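Arylamine n-acetyltransferase (Mycobacterium smegmatis, PDB 1W5R) probably catalyses transfer of an acetyl group from acetyl-CoA to the nitrogen of arylamines. Local coordinates at residues A[91-95]-A[184-188]; A[112-116]-A[128-133]. The protein carries 1 engineered substitution. Residues are numbered along the deposited sequence.

Contact 1: A[91-95]-A[184-188]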
loop_
_atom_site.group_PDB
_atom_site.type_symbol
_atom_site.label_atom_id
_atom_site.label_comp_id
_atom_site.label_asym_id
_atom_site.label_seq_id
_atom_site.Cartn_x
_atom_site.Cartn_y
_atom_site.Cartn_z
ATOM N N VAL A 91 24.928 -8.091 -29.900
ATOM C CA VAL A 91 23.554 -8.338 -29.448
ATOM C C VAL A 91 22.832 -9.301 -30.382
ATOM O O VAL A 91 22.805 -9.094 -31.611
ATOM C CB VAL A 91 22.735 -7.014 -29.363
ATOM C CG1 VAL A 91 21.311 -7.268 -28.829
ATOM C CG2 VAL A 91 23.453 -5.961 -28.519
ATOM N N GLU A 92 22.260 -10.356 -29.813
ATOM C CA GLU A 92 21.309 -11.208 -30.526
ATOM C C GLU A 92 19.935 -11.049 -29.885
ATOM O O GLU A 92 19.832 -10.937 -28.653
ATOM C CB GLU A 92 21.762 -12.663 -30.525
ATOM C CG GLU A 92 23.049 -12.847 -31.342
ATOM C CD GLU A 92 23.620 -14.247 -31.298
ATOM O OE1 GLU A 92 23.380 -14.978 -30.313
ATOM O OE2 GLU A 92 24.332 -14.611 -32.264
ATOM N N ARG A 93 18.900 -10.985 -30.723
ATOM C CA ARG A 93 17.521 -10.913 -30.249
ATOM C C ARG A 93 16.909 -12.293 -30.172
ATOM O O ARG A 93 16.894 -13.044 -31.150
ATOM C CB ARG A 93 16.655 -10.026 -31.154
ATOM C CG ARG A 93 16.902 -8.520 -31.035
ATOM C CD ARG A 93 18.241 -8.087 -31.654
ATOM N NE ARG A 93 18.286 -6.638 -31.795
ATOM C CZ ARG A 93 19.321 -5.946 -32.262
ATOM N NH1 ARG A 93 20.434 -6.572 -32.651
ATOM N NH2 ARG A 93 19.241 -4.627 -32.344
ATOM N N LEU A 94 16.412 -12.652 -28.995
ATOM C CA LEU A 94 15.797 -13.957 -28.825
ATOM C C LEU A 94 14.300 -13.814 -28.595
ATOM O O LEU A 94 13.834 -12.744 -28.170
ATOM C CB LEU A 94 16.422 -14.680 -27.629
ATOM C CG LEU A 94 17.959 -14.735 -27.579
ATOM C CD1 LEU A 94 18.438 -15.525 -26.365
ATOM C CD2 LEU A 94 18.542 -15.341 -28.853
ATOM N N SER A 95 13.573 -14.889 -28.874
ATOM C CA SER A 95 12.146 -14.972 -28.573
ATOM C C SER A 95 11.863 -16.030 -27.515
ATOM O O SER A 95 12.637 -16.984 -27.343
ATOM C CB SER A 95 11.338 -15.283 -29.845
ATOM O OG SER A 95 11.689 -16.559 -30.351
ATOM N N THR A 184 18.095 -20.051 -27.772
ATOM C CA THR A 184 19.130 -19.096 -28.105
ATOM C C THR A 184 19.295 -18.893 -29.620
ATOM O O THR A 184 20.290 -18.335 -30.049
ATOM C CB THR A 184 20.490 -19.471 -27.455
ATOM O OG1 THR A 184 20.903 -20.766 -27.916
ATOM C CG2 THR A 184 20.367 -19.469 -25.933
ATOM N N GLU A 185 18.301 -19.309 -30.405
ATOM C CA GLU A 185 18.318 -19.048 -31.853
ATOM C C GLU A 185 18.065 -17.556 -32.121
ATOM O O GLU A 185 17.002 -17.036 -31.762
ATOM C CB GLU A 185 17.261 -19.888 -32.564
ATOM C CG GLU A 185 17.230 -19.681 -34.082
ATOM C CD GLU A 185 16.060 -20.381 -34.758
ATOM O OE1 GLU A 185 15.363 -21.199 -34.109
ATOM O OE2 GLU A 185 15.828 -20.106 -35.968
ATOM N N PRO A 186 19.038 -16.850 -32.727
ATOM C CA PRO A 186 18.812 -15.439 -33.023
ATOM C C PRO A 186 17.637 -15.238 -33.987
ATOM O O PRO A 186 17.491 -15.984 -34.978
ATOM C CB PRO A 186 20.121 -15.004 -33.686
ATOM C CG PRO A 186 21.142 -15.976 -33.146
ATOM C CD PRO A 186 20.395 -17.275 -33.132
ATOM N N ARG A 187 16.823 -14.221 -33.707
ATOM C CA ARG A 187 15.617 -13.969 -34.483
ATOM C C ARG A 187 15.760 -12.714 -35.315
ATOM O O ARG A 187 16.306 -11.705 -34.848
ATOM C CB ARG A 187 14.395 -13.808 -33.568
ATOM C CG ARG A 187 14.171 -14.933 -32.580
ATOM C CD ARG A 187 13.926 -16.228 -33.330
ATOM N NE ARG A 187 13.554 -17.308 -32.424
ATOM C CZ ARG A 187 13.375 -18.569 -32.791
ATOM N NH1 ARG A 187 13.529 -18.931 -34.068
ATOM N NH2 ARG A 187 13.024 -19.466 -31.879
ATOM N N PRO A 188 15.276 -12.766 -36.571
ATOM C CA PRO A 188 15.268 -11.554 -37.356
ATOM C C PRO A 188 14.127 -10.642 -36.928
ATOM O O PRO A 188 13.119 -11.113 -36.366
ATOM C CB PRO A 188 15.003 -12.068 -38.776
ATOM C CG PRO A 188 14.177 -13.292 -38.584
ATOM C CD PRO A 188 14.691 -13.910 -37.289
HETATM O O HOH W 1 19.006 -11.351 -33.545
HETATM O O HOH W 2 15.202 -17.148 -29.783
HETATM O O HOH W 3 12.911 -19.241 -28.937
#
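In the long antiparallel sheet of this N-acetyltransferase, strand 90-98 neighbours strand 175-182; past the end of the latter, the connection 184-188 swings across 91-95 at 90° on its way to helix 189-201, for which Pro188 is the N-cap. One direct backbone hydrogen bond ties the two, Arg187 N to Arg93 O at 2.8 Å, and the CA of Pro186 adds a CA-H...O contact to the same Arg93 O at 3.6 Å. The return link is made by water 1, which accepts from Arg93 N (2.8 Å) and donates to Arg187 O (3.0 Å), so a water takes the place of a second direct bond. Water 2 bridges Ser95 N (2.9 Å) and Glu185 O (2.7 Å). Van der Waals contact is modest: Glu92 CD lies 3.5 Å from Pro186 CG, and Leu94 CD1 4.4 Å from Thr184 CG2. Arg93 turns its guanidinium away, to a salt bridge with Glu85 and a cation-pi contact with Tyr82 on helix 73-87. The CA-to-CB bond of Arg187 points toward the strand; NH1 forms a salt bridge with Glu185 OE1 (2.9 Å) within its own segment, while NE donates to Ser95 OG, which is also hydrogen-bonded to Gln111, at 2.9 Å.

Contact 2: A[112-116]-A[128-133]; sequences THNVL and LVDVGF
Build 112-116 as an extended strand, with a classic beta bulge where Thr112 (-127/3) and His113 both face Gly96, and bring 128-129 alongside it antiparallel, as the returning arm of a hairpin, with 130-133 leaving as a loop. Leu128, chi1 t and chi2 p, lays CD1 3.6 Å from Val115 CG2, and its CA makes a CA-H...O contact of 3.5 Å with Leu116 O. Val129 is the hydrogen-bonded partner of Leu116, CA atoms 5.0 Å apart: Val129 N to Leu116 O is 3.0 Å and Leu116 N to Val129 O 2.9 Å, with both side chains on one face, CB to CB 4.1 Å. Asp130 (-150/104; chi1 t, chi2 10°) begins the loop, and its OD2 accepts from His113 NE2 at 2.9 Å, nearly linear at 167°, with His113 at chi1 t and chi2 29°. This His-carboxylate pair, beside the engineered Gln73 that replaces cysteine, fits the Cys-His-Asp catalytic triad of arylamine N-acetyltransferases. Val131 (-108/14) packs on helix 25-38. Gly132 (-118/8) closes an Asx turn, its N giving Asp130 OD1 a 3.0 Å hydrogen bond. Phe133, chi1 t, puts CD1 over one face of the His113 ring, 3.6 Å from NE2; ring centroids stand 5.2 Å apart, planes at 54°.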
loop_
_atom_site.group_PDB
_atom_site.type_symbol
_atom_site.label_atom_id
_atom_site.label_comp_id
_atom_site.label_asym_id
_atom_site.label_seq_id
_atom_site.Cartn_x
_atom_site.Cartn_y
_atom_site.Cartn_z
ATOM N N THR A 112 5.634 -14.914 -27.349
ATOM C CA THR A 112 5.143 -13.550 -27.128
ATOM C C THR A 112 6.167 -12.661 -26.425
ATOM O O THR A 112 5.880 -11.505 -26.095
ATOM C CB THR A 112 3.875 -13.537 -26.275
ATOM O OG1 THR A 112 4.197 -14.002 -24.962
ATOM C CG2 THR A 112 2.772 -14.393 -26.883
ATOM N N HIS A 113 7.354 -13.206 -26.173
ATOM C CA HIS A 113 8.390 -12.436 -25.486
ATOM C C HIS A 113 9.626 -12.283 -26.361
ATOM O O HIS A 113 9.847 -13.071 -27.303
ATOM C CB HIS A 113 8.736 -13.084 -24.139
ATOM C CG HIS A 113 9.491 -12.186 -23.201
ATOM N ND1 HIS A 113 9.360 -10.813 -23.206
ATOM C CD2 HIS A 113 10.352 -12.473 -22.193
ATOM C CE1 HIS A 113 10.132 -10.292 -22.268
ATOM N NE2 HIS A 113 10.747 -11.279 -21.639
ATOM N N ASN A 114 10.423 -11.270 -26.046
ATOM C CA ASN A 114 11.641 -10.934 -26.785
ATOM C C ASN A 114 12.642 -10.508 -25.723
ATOM O O ASN A 114 12.320 -9.666 -24.879
ATOM C CB ASN A 114 11.320 -9.796 -27.776
ATOM C CG ASN A 114 12.550 -9.146 -28.431
ATOM O OD1 ASN A 114 12.522 -7.944 -28.691
ATOM N ND2 ASN A 114 13.600 -9.924 -28.724
ATOM N N VAL A 115 13.826 -11.136 -25.737
ATOM C CA VAL A 115 14.899 -10.809 -24.798
ATOM C C VAL A 115 16.219 -10.681 -25.569
ATOM O O VAL A 115 16.258 -10.947 -26.781
ATOM C CB VAL A 115 15.033 -11.843 -23.638
ATOM C CG1 VAL A 115 13.735 -11.922 -22.855
ATOM C CG2 VAL A 115 15.456 -13.236 -24.148
ATOM N N LEU A 116 17.283 -10.262 -24.881
ATOM C CA LEU A 116 18.575 -10.056 -25.545
ATOM C C LEU A 116 19.618 -11.020 -25.023
ATOM O O LEU A 116 19.644 -11.320 -23.822
ATOM C CB LEU A 116 19.081 -8.634 -25.323
ATOM C CG LEU A 116 18.105 -7.526 -25.724
ATOM C CD1 LEU A 116 18.699 -6.169 -25.342
ATOM C CD2 LEU A 116 17.771 -7.607 -27.223
ATOM N N LEU A 128 22.179 -12.720 -20.482
ATOM C CA LEU A 128 20.752 -12.461 -20.686
ATOM C C LEU A 128 20.415 -11.069 -20.186
ATOM O O LEU A 128 20.743 -10.701 -19.053
ATOM C CB LEU A 128 19.902 -13.508 -19.967
ATOM C CG LEU A 128 18.381 -13.302 -20.076
ATOM C CD1 LEU A 128 17.901 -13.362 -21.524
ATOM C CD2 LEU A 128 17.669 -14.299 -19.192
ATOM N N VAL A 129 19.766 -10.286 -21.046
ATOM C CA VAL A 129 19.331 -8.941 -20.684
ATOM C C VAL A 129 17.853 -8.847 -21.042
ATOM O O VAL A 129 17.454 -9.179 -22.158
ATOM C CB VAL A 129 20.156 -7.858 -21.424
ATOM C CG1 VAL A 129 19.602 -6.483 -21.135
ATOM C CG2 VAL A 129 21.631 -7.947 -20.984
ATOM N N ASP A 130 17.044 -8.420 -20.077
ATOM C CA ASP A 130 15.606 -8.328 -20.312
ATOM C C ASP A 130 15.065 -7.208 -19.456
ATOM O O ASP A 130 14.945 -7.355 -18.248
ATOM C CB ASP A 130 14.937 -9.661 -19.962
ATOM C CG ASP A 130 13.413 -9.634 -20.114
ATOM O OD1 ASP A 130 12.862 -8.658 -20.678
ATOM O OD2 ASP A 130 12.772 -10.625 -19.677
ATOM N N VAL A 131 14.785 -6.078 -20.087
ATOM C CA VAL A 131 14.199 -4.939 -19.384
ATOM C C VAL A 131 12.725 -4.759 -19.779
ATOM O O VAL A 131 12.120 -3.720 -19.497
ATOM C CB VAL A 131 15.005 -3.635 -19.606
ATOM C CG1 VAL A 131 16.434 -3.784 -19.047
ATOM C CG2 VAL A 131 15.033 -3.254 -21.095
ATOM N N GLY A 132 12.164 -5.778 -20.430
ATOM C CA GLY A 132 10.837 -5.661 -21.021
ATOM C C GLY A 132 9.747 -6.575 -20.499
ATOM O O GLY A 132 8.646 -6.604 -21.074
ATOM N N PHE A 133 10.018 -7.310 -19.416
ATOM C CA PHE A 133 9.044 -8.302 -18.927
ATOM C C PHE A 133 7.992 -7.674 -17.999
ATOM O O PHE A 133 7.021 -8.339 -17.633
ATOM C CB PHE A 133 9.764 -9.446 -18.204
ATOM C CG PHE A 133 8.883 -10.635 -17.914
ATOM C CD1 PHE A 133 8.306 -11.374 -18.956
ATOM C CD2 PHE A 133 8.638 -11.026 -16.597
ATOM C CE1 PHE A 133 7.480 -12.478 -18.680
ATOM C CE2 PHE A 133 7.830 -12.137 -16.320
ATOM C CZ PHE A 133 7.250 -12.854 -17.362
#

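Both contacts belong to one sheet and meet through the neighbouring strands 90-98 and 111-119, their centres 10 Å apart. Leu94 makes the polar join: its N lies 2.8 Å from Val115 O and its O 2.9 Å from Asn114 ND2, both probable hydrogen bonds. Packing adds Val91 CG1 to Leu116 CD2 at 3.9 Å and Ser95 CB to His113 O at 3.7 Å. In sequence, contact 2 is nested inside the loop that contact 1 closes. Contact 2, its centre about 6 Å from the chain centre, holds the probable His-Asp part of the triad; the centre of contact 1 lies about 16 Å out, where direct and water-mediated hydrogen bonds join a loop to the sheet. Helix 73-87 serves both, engineered Gln73 touching His113 and Glu85 pairing with Arg93.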